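Local coordinates for acetyltransferase (Klebsiella pneumoniae, PDB 5XUN), which probably transfers the acetyl group of acetyl-CoA to glycyl-tRNA(Gly), acting as the toxin of a type II toxin-antitoxin pair, at residues B[61-66]-B[114-119]; B[91-96]-B[131-136]. The protein carries 1 engineered substitution. One frame throughout, in Å; residues are numbered along the deposited sequence.

Contact 1 packs helix 108-126 onto strand 59-71 of the GNAT sheet, and contact 2 pairs the two strands that this helix connects, 88-99 and 131-135. Their centres lie about 10 Å apart. Strands 59-71 and 88-99 are sheet neighbours, so the contacts meet through probable backbone hydrogen bonds, S66 O to T93 N at 2.7 Å and T64 O to G95 N at 3.1 Å. The helix covers both, since V116 of contact 1 also touches L132 of contact 2. L94, G95, V134, E135 and A136 of contact 2 belong to the acetyl-CoA pocket, whereas the Y63 side chain of contact 1 is about 8 Å from the ligand, nearest atoms.

Contact 1. Residues B[61-66]-B[114-119]; sequences GYYTLS and AHVMRV
Y63 and V116 carry this helix-on-sheet packing of the GNAT fold, in which helix 108-126 lies on one face of the sheet; the axes of 61-66 and 114-119 run in roughly the same direction, 28° apart. The CG2 methyl of V116 sits over the centre of the Y63 ring, 3.3 Å from its centroid and close to the ring normal, a CH-pi contact. At the far end of the ring, Y63 OH and H115 ND1 share a hydrogen bond of 2.6 Å, whose proton may sit on either atom; each atom lies at the edge of the other's ring. The ring planes are inclined at 59° and meet rim to rim without stacking. A chi1 of 74° sets Y63 CG between the backbone N and the carbonyl carbon, and from there the ring runs on to the helix, its OH ending at H115. Around the pair, Y48 stacks on the Y63 ring, and L94 and L97 of strand 88-99 touch the same side chain. The second subunit contributes V127 against L65 and A126 against V119. L65 completes the interface with both its methyls: CD2 reaches V116 CG1 and, one helical turn further on, L65 CD1 touches V119 CG1 at 3.6 Å.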
ATOM      1  N   GLY B  61      19.744 -10.558   8.440  1.00 31.24           N
ATOM      2  CA  GLY B  61      18.521 -10.858   7.723  1.00 24.46           C
ATOM      3  C   GLY B  61      17.883  -9.577   7.238  1.00 18.24           C
ATOM      4  O   GLY B  61      18.231  -8.482   7.692  1.00 22.60           O
ATOM      5  N   TYR B  62      16.947  -9.722   6.303  1.00 18.63           N
ATOM      6  CA  TYR B  62      16.274  -8.543   5.773  1.00 18.98           C
ATOM      7  C   TYR B  62      14.950  -8.951   5.143  1.00 20.37           C
ATOM      8  O   TYR B  62      14.723 -10.130   4.852  1.00 17.50           O
ATOM      9  CB  TYR B  62      17.163  -7.814   4.756  1.00 25.79           C
ATOM     10  CG  TYR B  62      17.211  -8.453   3.378  1.00 16.59           C
ATOM     11  CD1 TYR B  62      18.109  -9.484   3.085  1.00 22.29           C
ATOM     12  CD2 TYR B  62      16.384  -8.005   2.366  1.00 11.77           C
ATOM     13  CE1 TYR B  62      18.147 -10.061   1.817  1.00 14.04           C
ATOM     14  CE2 TYR B  62      16.414  -8.560   1.120  1.00 19.16           C
ATOM     15  CZ  TYR B  62      17.301  -9.583   0.839  1.00 26.86           C
ATOM     16  OH  TYR B  62      17.305 -10.125  -0.425  1.00 15.82           O
ATOM     17  N   TYR B  63      14.078  -7.957   4.926  1.00 16.35           N
ATOM     18  CA  TYR B  63      12.853  -8.185   4.161  1.00 19.52           C
ATOM     19  C   TYR B  63      12.430  -6.892   3.468  1.00 12.35           C
ATOM     20  O   TYR B  63      12.869  -5.802   3.839  1.00 18.01           O
ATOM     21  CB  TYR B  63      11.719  -8.744   5.043  1.00 13.68           C
ATOM     22  CG  TYR B  63      11.034  -7.788   6.005  1.00 17.33           C
ATOM     23  CD1 TYR B  63      10.046  -6.906   5.562  1.00 13.38           C
ATOM     24  CD2 TYR B  63      11.338  -7.798   7.360  1.00 13.36           C
ATOM     25  CE1 TYR B  63       9.398  -6.054   6.445  1.00 12.66           C
ATOM     26  CE2 TYR B  63      10.701  -6.948   8.249  1.00 19.00           C
ATOM     27  CZ  TYR B  63       9.727  -6.079   7.787  1.00 21.38           C
ATOM     28  OH  TYR B  63       9.085  -5.237   8.665  1.00 20.00           O
ATOM     29  N   THR B  64      11.562  -7.025   2.453  1.00 15.65           N
ATOM     30  CA  THR B  64      11.072  -5.879   1.690  1.00 16.57           C
ATOM     31  C   THR B  64       9.548  -5.910   1.568  1.00 12.37           C
ATOM     32  O   THR B  64       8.939  -6.977   1.465  1.00 11.79           O
ATOM     33  CB  THR B  64      11.674  -5.833   0.264  1.00 11.57           C
ATOM     34  OG1 THR B  64      11.117  -6.884  -0.525  1.00 15.09           O
ATOM     35  CG2 THR B  64      13.172  -6.012   0.305  1.00 12.38           C
ATOM     36  N   LEU B  65       8.940  -4.715   1.530  1.00 23.09           N
ATOM     37  CA  LEU B  65       7.491  -4.553   1.398  1.00 16.25           C
ATOM     38  C   LEU B  65       7.166  -3.612   0.247  1.00 11.05           C
ATOM     39  O   LEU B  65       7.791  -2.560   0.100  1.00 18.33           O
ATOM     40  CB  LEU B  65       6.874  -4.000   2.694  1.00 13.38           C
ATOM     41  CG  LEU B  65       7.098  -4.877   3.927  1.00 16.43           C
ATOM     42  CD1 LEU B  65       6.601  -4.210   5.208  1.00 14.00           C
ATOM     43  CD2 LEU B  65       6.417  -6.208   3.720  1.00 10.20           C
ATOM     44  N   SER B  66       6.175  -3.986  -0.559  1.00 10.37           N
ATOM     45  CA  SER B  66       5.710  -3.147  -1.653  1.00 14.02           C
ATOM     46  C   SER B  66       4.193  -3.172  -1.691  1.00 13.67           C
ATOM     47  O   SER B  66       3.582  -4.210  -1.431  1.00 12.83           O
ATOM     48  CB  SER B  66       6.262  -3.634  -3.005  1.00 14.73           C
ATOM     49  OG  SER B  66       7.673  -3.783  -2.935  1.00 20.33           O
ATOM     50  N   ALA B 114       6.661 -11.482  12.195  1.00 18.27           N
ATOM     51  CA  ALA B 114       5.884 -10.740  13.183  1.00 18.16           C
ATOM     52  C   ALA B 114       6.096  -9.240  13.023  1.00 24.39           C
ATOM     53  O   ALA B 114       5.142  -8.456  13.111  1.00 21.70           O
ATOM     54  CB  ALA B 114       6.252 -11.184  14.599  1.00 13.88           C
ATOM     55  N   HIS B 115       7.336  -8.826  12.757  1.00 16.75           N
ATOM     56  CA  HIS B 115       7.607  -7.418  12.506  1.00 13.94           C
ATOM     57  C   HIS B 115       6.921  -6.939  11.231  1.00 25.51           C
ATOM     58  O   HIS B 115       6.388  -5.819  11.188  1.00 24.44           O
ATOM     59  CB  HIS B 115       9.114  -7.190  12.443  1.00 20.03           C
ATOM     60  CG  HIS B 115       9.504  -5.748  12.401  1.00 20.16           C
ATOM     61  ND1 HIS B 115       9.434  -4.990  11.252  1.00 14.75           N
ATOM     62  CD2 HIS B 115       9.961  -4.922  13.372  1.00 20.09           C
ATOM     63  CE1 HIS B 115       9.842  -3.762  11.515  1.00 15.60           C
ATOM     64  NE2 HIS B 115      10.153  -3.689  12.796  1.00 17.35           N
ATOM     65  N   VAL B 116       6.925  -7.772  10.181  1.00 12.39           N
ATOM     66  CA  VAL B 116       6.170  -7.460   8.966  1.00 17.65           C
ATOM     67  C   VAL B 116       4.713  -7.190   9.304  1.00 23.17           C
ATOM     68  O   VAL B 116       4.114  -6.221   8.826  1.00 19.43           O
ATOM     69  CB  VAL B 116       6.282  -8.604   7.944  1.00 14.59           C
ATOM     70  CG1 VAL B 116       5.312  -8.356   6.762  1.00  8.30           C
ATOM     71  CG2 VAL B 116       7.726  -8.798   7.481  1.00 18.80           C
ATOM     72  N   MET B 117       4.116  -8.067  10.119  1.00 24.93           N
ATOM     73  CA  MET B 117       2.699  -7.938  10.450  1.00 20.67           C
ATOM     74  C   MET B 117       2.401  -6.596  11.100  1.00 22.97           C
ATOM     75  O   MET B 117       1.384  -5.965  10.797  1.00 17.24           O
ATOM     76  CB  MET B 117       2.266  -9.072  11.376  1.00 19.60           C
ATOM     77  CG  MET B 117       2.345 -10.447  10.767  1.00 23.02           C
ATOM     78  SD  MET B 117       1.554 -10.497   9.161  1.00 31.30           S
ATOM     79  CE  MET B 117       1.669 -12.248   8.796  1.00 31.15           C
ATOM     80  N   ARG B 118       3.271  -6.152  12.007  1.00 19.24           N
ATOM     81  CA  ARG B 118       3.036  -4.889  12.693  1.00 24.85           C
ATOM     82  C   ARG B 118       3.125  -3.713  11.725  1.00 23.93           C
ATOM     83  O   ARG B 118       2.359  -2.746  11.843  1.00 16.73           O
ATOM     84  CB  ARG B 118       4.027  -4.732  13.843  1.00 25.01           C
ATOM     85  CG  ARG B 118       3.841  -3.456  14.633  1.00 36.31           C
ATOM     86  CD  ARG B 118       4.827  -3.359  15.782  1.00 35.79           C
ATOM     87  NE  ARG B 118       4.524  -4.298  16.858  1.00 40.01           N
ATOM     88  CZ  ARG B 118       3.531  -4.142  17.730  1.00 50.71           C
ATOM     89  NH1 ARG B 118       2.732  -3.084  17.658  1.00 46.64           N
ATOM     90  NH2 ARG B 118       3.334  -5.049  18.676  1.00 47.36           N
ATOM     91  N   VAL B 119       4.058  -3.770  10.769  1.00 18.39           N
ATOM     92  CA  VAL B 119       4.170  -2.705   9.778  1.00 17.03           C
ATOM     93  C   VAL B 119       2.929  -2.669   8.900  1.00 12.54           C
ATOM     94  O   VAL B 119       2.370  -1.601   8.629  1.00 18.24           O
ATOM     95  CB  VAL B 119       5.450  -2.873   8.939  1.00 16.04           C
ATOM     96  CG1 VAL B 119       5.451  -1.895   7.781  1.00 15.05           C
ATOM     97  CG2 VAL B 119       6.684  -2.681   9.805  1.00 15.82           C
TER

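Contact 2. Residues B[91-96]-B[131-136]. With ACO (acetyl coenzyme *a), chain E.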
ATOM      1  N   SER B  91      -3.508  -4.957  -1.450  1.00 11.69           N
ATOM      2  CA  SER B  91      -2.614  -5.737  -0.607  1.00 13.26           C
ATOM      3  C   SER B  91      -1.281  -5.020  -0.441  1.00 14.97           C
ATOM      4  O   SER B  91      -1.023  -3.973  -1.045  1.00 15.66           O
ATOM      5  CB  SER B  91      -2.391  -7.135  -1.196  1.00 13.18           C
ATOM      6  OG  SER B  91      -1.899  -7.041  -2.524  1.00 20.99           O
ATOM      7  N   VAL B  92      -0.452  -5.601   0.422  1.00  9.90           N
ATOM      8  CA  VAL B  92       0.981  -5.354   0.502  1.00 14.67           C
ATOM      9  C   VAL B  92       1.672  -6.676   0.197  1.00 20.33           C
ATOM     10  O   VAL B  92       1.218  -7.736   0.643  1.00 19.36           O
ATOM     11  CB  VAL B  92       1.404  -4.830   1.889  1.00  9.27           C
ATOM     12  CG1 VAL B  92       2.927  -4.756   2.014  1.00 17.12           C
ATOM     13  CG2 VAL B  92       0.798  -3.467   2.147  1.00 25.07           C
ATOM     14  N   THR B  93       2.760  -6.626  -0.559  1.00 20.66           N
ATOM     15  CA  THR B  93       3.503  -7.827  -0.923  1.00 15.03           C
ATOM     16  C   THR B  93       4.797  -7.905  -0.127  1.00 13.51           C
ATOM     17  O   THR B  93       5.542  -6.926  -0.047  1.00 13.05           O
ATOM     18  CB  THR B  93       3.810  -7.853  -2.422  1.00 14.16           C
ATOM     19  OG1 THR B  93       2.595  -8.084  -3.150  1.00 14.70           O
ATOM     20  CG2 THR B  93       4.818  -8.968  -2.747  1.00 18.37           C
ATOM     21  N   LEU B  94       5.038  -9.059   0.491  1.00 18.07           N
ATOM     22  CA  LEU B  94       6.349  -9.379   1.049  1.00 19.31           C
ATOM     23  C   LEU B  94       7.192  -9.863  -0.120  1.00 22.04           C
ATOM     24  O   LEU B  94       7.082 -11.015  -0.544  1.00 14.27           O
ATOM     25  CB  LEU B  94       6.232 -10.434   2.143  1.00 16.60           C
ATOM     26  CG  LEU B  94       7.501 -10.959   2.807  1.00 15.67           C
ATOM     27  CD1 LEU B  94       8.249  -9.832   3.468  1.00 14.85           C
ATOM     28  CD2 LEU B  94       7.156 -12.028   3.837  1.00 13.60           C
ATOM     29  N   GLY B  95       7.991  -8.957  -0.685  1.00 18.55           N
ATOM     30  CA  GLY B  95       8.740  -9.298  -1.881  1.00 25.04           C
ATOM     31  C   GLY B  95       9.829 -10.314  -1.608  1.00 31.26           C
ATOM     32  O   GLY B  95      10.058 -11.220  -2.410  1.00 23.32           O
ATOM     33  N   ARG B  96      10.490 -10.191  -0.458  1.00 27.91           N
ATOM     34  CA  ARG B  96      11.652 -10.982  -0.099  1.00 21.60           C
ATOM     35  C   ARG B  96      11.761 -11.053   1.410  1.00 27.97           C
ATOM     36  O   ARG B  96      11.447 -10.090   2.115  1.00 16.50           O
ATOM     37  CB  ARG B  96      12.946 -10.367  -0.628  1.00 28.29           C
ATOM     38  CG  ARG B  96      13.151 -10.535  -2.088  1.00 44.10           C
ATOM     39  CD  ARG B  96      14.022  -9.436  -2.602  1.00 26.49           C
ATOM     40  NE  ARG B  96      13.785  -9.276  -4.023  1.00 27.20           N
ATOM     41  CZ  ARG B  96      12.850  -8.486  -4.524  1.00 30.64           C
ATOM     42  NH1 ARG B  96      12.071  -7.781  -3.708  1.00 46.20           N
ATOM     43  NH2 ARG B  96      12.698  -8.404  -5.833  1.00 35.09           N
ATOM     44  N   GLY B 131      -4.764  -7.582   2.932  1.00 16.70           N
ATOM     45  CA  GLY B 131      -3.884  -8.493   3.630  1.00 16.22           C
ATOM     46  C   GLY B 131      -2.496  -8.469   3.025  1.00 31.91           C
ATOM     47  O   GLY B 131      -2.173  -7.616   2.190  1.00 20.23           O
ATOM     48  N   LEU B 132      -1.686  -9.432   3.458  1.00 19.82           N
ATOM     49  CA  LEU B 132      -0.291  -9.536   3.050  1.00 15.31           C
ATOM     50  C   LEU B 132      -0.151 -10.668   2.043  1.00 16.38           C
ATOM     51  O   LEU B 132      -0.458 -11.822   2.355  1.00 22.54           O
ATOM     52  CB  LEU B 132       0.615  -9.769   4.257  1.00 17.78           C
ATOM     53  CG  LEU B 132       2.104 -10.045   4.013  1.00 18.21           C
ATOM     54  CD1 LEU B 132       2.865  -8.805   3.548  1.00 16.84           C
ATOM     55  CD2 LEU B 132       2.723 -10.593   5.285  1.00 14.38           C
ATOM     56  N   PHE B 133       0.327 -10.333   0.850  1.00 16.23           N
ATOM     57  CA  PHE B 133       0.507 -11.270  -0.249  1.00 12.70           C
ATOM     58  C   PHE B 133       1.967 -11.703  -0.296  1.00 23.11           C
ATOM     59  O   PHE B 133       2.869 -10.889  -0.082  1.00 16.32           O
ATOM     60  CB  PHE B 133       0.097 -10.604  -1.569  1.00 19.30           C
ATOM     61  CG  PHE B 133       0.194 -11.499  -2.788  1.00 16.40           C
ATOM     62  CD1 PHE B 133       1.401 -11.665  -3.458  1.00 25.76           C
ATOM     63  CD2 PHE B 133      -0.937 -12.122  -3.297  1.00 30.91           C
ATOM     64  CE1 PHE B 133       1.491 -12.468  -4.589  1.00 21.70           C
ATOM     65  CE2 PHE B 133      -0.858 -12.928  -4.433  1.00 30.54           C
ATOM     66  CZ  PHE B 133       0.360 -13.100  -5.075  1.00 30.06           C
ATOM     67  N   VAL B 134       2.206 -12.981  -0.585  1.00 22.67           N
ATOM     68  CA  VAL B 134       3.581 -13.455  -0.721  1.00 28.58           C
ATOM     69  C   VAL B 134       3.619 -14.584  -1.739  1.00 25.56           C
ATOM     70  O   VAL B 134       2.732 -15.442  -1.776  1.00 30.80           O
ATOM     71  CB  VAL B 134       4.170 -13.880   0.644  1.00 19.74           C
ATOM     72  CG1 VAL B 134       3.432 -15.080   1.217  1.00 19.84           C
ATOM     73  CG2 VAL B 134       5.656 -14.153   0.522  1.00 23.83           C
ATOM     74  N   GLU B 135       4.645 -14.561  -2.587  1.00 25.12           N
ATOM     75  CA  GLU B 135       4.925 -15.655  -3.505  1.00 23.43           C
ATOM     76  C   GLU B 135       6.059 -16.477  -2.912  1.00 19.97           C
ATOM     77  O   GLU B 135       7.196 -16.007  -2.834  1.00 31.28           O
ATOM     78  CB  GLU B 135       5.295 -15.131  -4.887  1.00 30.60           C
ATOM     79  CG  GLU B 135       5.896 -16.186  -5.791  1.00 29.47           C
ATOM     80  CD  GLU B 135       5.730 -15.847  -7.254  1.00 41.79           C
ATOM     81  OE1 GLU B 135       5.450 -16.769  -8.046  1.00 52.01           O
ATOM     82  OE2 GLU B 135       5.836 -14.652  -7.603  1.00 46.30           O
ATOM     83  N   ALA B 136       5.750 -17.699  -2.494  1.00 21.19           N
ATOM     84  CA  ALA B 136       6.771 -18.552  -1.907  1.00 28.95           C
ATOM     85  C   ALA B 136       7.800 -18.907  -2.971  1.00 32.41           C
ATOM     86  O   ALA B 136       7.445 -19.315  -4.083  1.00 32.97           O
ATOM     87  CB  ALA B 136       6.140 -19.814  -1.327  1.00 28.80           C
TER
HETATM   88  N1A ACO E 201      10.636 -19.644  17.936  1.00 59.17           N
HETATM   89  C2A ACO E 201      10.278 -20.281  16.800  1.00 61.60           C
HETATM   90  N3A ACO E 201      10.996 -21.268  16.227  1.00 64.79           N
HETATM   91  C4A ACO E 201      12.162 -21.691  16.782  1.00 67.89           C
HETATM   92  C5A ACO E 201      12.617 -21.039  18.027  1.00 68.91           C
HETATM   93  C6A ACO E 201      11.774 -19.962  18.595  1.00 68.82           C
HETATM   94  N6A ACO E 201      12.139 -19.327  19.736  1.00 60.87           N
HETATM   95  N7A ACO E 201      13.776 -21.621  18.374  1.00 59.60           N
HETATM   96  C8A ACO E 201      14.040 -22.555  17.434  1.00 60.87           C
HETATM   97  N9A ACO E 201      13.083 -22.621  16.493  1.00 76.24           N
HETATM   98  C1B ACO E 201      13.129 -23.551  15.325  1.00 79.35           C
HETATM   99  C2B ACO E 201      11.936 -24.491  15.207  1.00 76.49           C
HETATM  100  O2B ACO E 201      12.275 -25.800  15.688  1.00 46.51           O
HETATM  101  C3B ACO E 201      11.621 -24.523  13.723  1.00 78.00           C
HETATM  102  O3B ACO E 201      12.273 -25.638  13.118  1.00 92.95           O
HETATM  103  P3B ACO E 201      11.625 -26.457  11.888  1.00 89.81           P
HETATM  104  O7A ACO E 201      10.660 -27.415  12.546  1.00 86.23           O
HETATM  105  O8A ACO E 201      10.956 -25.398  11.044  1.00 82.46           O
HETATM  106  O9A ACO E 201      12.817 -27.112  11.227  1.00 73.63           O
HETATM  107  C4B ACO E 201      12.261 -23.262  13.156  1.00 77.83           C
HETATM  108  O4B ACO E 201      13.194 -22.776  14.122  1.00 63.97           O
HETATM  109  C5B ACO E 201      11.268 -22.147  12.841  1.00 78.83           C
HETATM  110  O5B ACO E 201      11.755 -21.425  11.712  1.00 62.69           O
HETATM  111  P1A ACO E 201      12.611 -20.067  11.870  1.00 44.33           P
HETATM  112  O1A ACO E 201      13.853 -20.353  12.674  1.00 42.85           O
HETATM  113  O2A ACO E 201      11.710 -18.933  12.282  1.00 44.57           O
HETATM  114  O3A ACO E 201      13.010 -19.836  10.337  1.00 49.46           O
HETATM  115  P2A ACO E 201      14.500 -19.454   9.875  1.00 37.68           P
HETATM  116  O4A ACO E 201      15.122 -18.506  10.866  1.00 32.17           O
HETATM  117  O5A ACO E 201      15.232 -20.712   9.474  1.00 53.43           O
HETATM  118  O6A ACO E 201      14.121 -18.637   8.544  1.00 43.11           O
HETATM  119  CBP ACO E 201      13.799 -18.646   6.196  1.00 35.44           C
HETATM  120  CCP ACO E 201      13.399 -19.297   7.507  1.00 32.03           C
HETATM  121  CDP ACO E 201      13.701 -17.132   6.318  1.00 34.28           C
HETATM  122  CEP ACO E 201      12.894 -19.147   5.080  1.00 31.72           C
HETATM  123  CAP ACO E 201      15.234 -19.102   5.956  1.00 36.97           C
HETATM  124  OAP ACO E 201      15.221 -20.525   5.780  1.00 37.48           O
HETATM  125  C9P ACO E 201      15.846 -18.474   4.741  1.00 28.52           C
HETATM  126  O9P ACO E 201      16.379 -17.374   4.794  1.00 36.55           O
HETATM  127  N8P ACO E 201      15.780 -19.208   3.640  1.00 35.14           N
HETATM  128  C7P ACO E 201      16.582 -18.921   2.472  1.00 33.16           C
HETATM  129  C6P ACO E 201      15.980 -17.801   1.636  1.00 35.39           C
HETATM  130  C5P ACO E 201      14.495 -18.033   1.518  1.00 41.55           C
HETATM  131  O5P ACO E 201      14.064 -19.019   0.940  1.00 31.52           O
HETATM  132  N4P ACO E 201      13.723 -17.109   2.085  1.00 32.93           N
HETATM  133  C3P ACO E 201      12.283 -17.248   2.147  1.00 28.47           C
HETATM  134  C2P ACO E 201      11.611 -16.956   0.816  1.00 35.06           C
HETATM  135  S1P ACO E 201      10.837 -15.376   0.922  1.00 55.04           S
HETATM  136  C   ACO E 201       9.744 -15.605  -0.298  1.00 28.54           C
HETATM  137  O   ACO E 201       9.577 -16.744  -0.689  1.00 25.69           O
HETATM  138  CH3 ACO E 201       9.021 -14.416  -0.862  1.00 27.18           C
HETATM  139  O   HOH W   1       6.641 -12.289  -2.802  1.00 23.48           O
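V92 and F133 hold the closely joined half of two parallel strands, 88-99 and 131-135, the two strands of a beta-alpha-beta unit whose connection is helix 108-126. F133 N donates to V92 O at 2.8 Å, flanked by V92 N to G131 O at 3.2 Å and L94 N to F133 O at 2.9 Å. On the helix-covered face, L132 CD1, placed by a chi2 of 72°, packs 4.0 Å from L94 CB and also contacts V92 CG1. On the opposite face T93 and F133 run alongside each other in the same direction, with OG1 of T93 3.8 Å from F133 CD1; S68 OG of strand 59-71 bonds the hydroxyls of both T93 and S91. Beyond L94 the direct pairing gives way to a water, which donates to L94 O at 2.6 Å and accepts from E135 N. V134 CG2 still leans against L94 O, but the acetyl methyl of acetyl-CoA also approaches here, its CH3 3.1 Å from E135 O. The parting of these strands, as in other GNAT enzymes, probably lets the acetyl methyl sit against backbone carbonyls and V134 CG2, and the water satisfies backbone polar groups that the two strands do not pair directly.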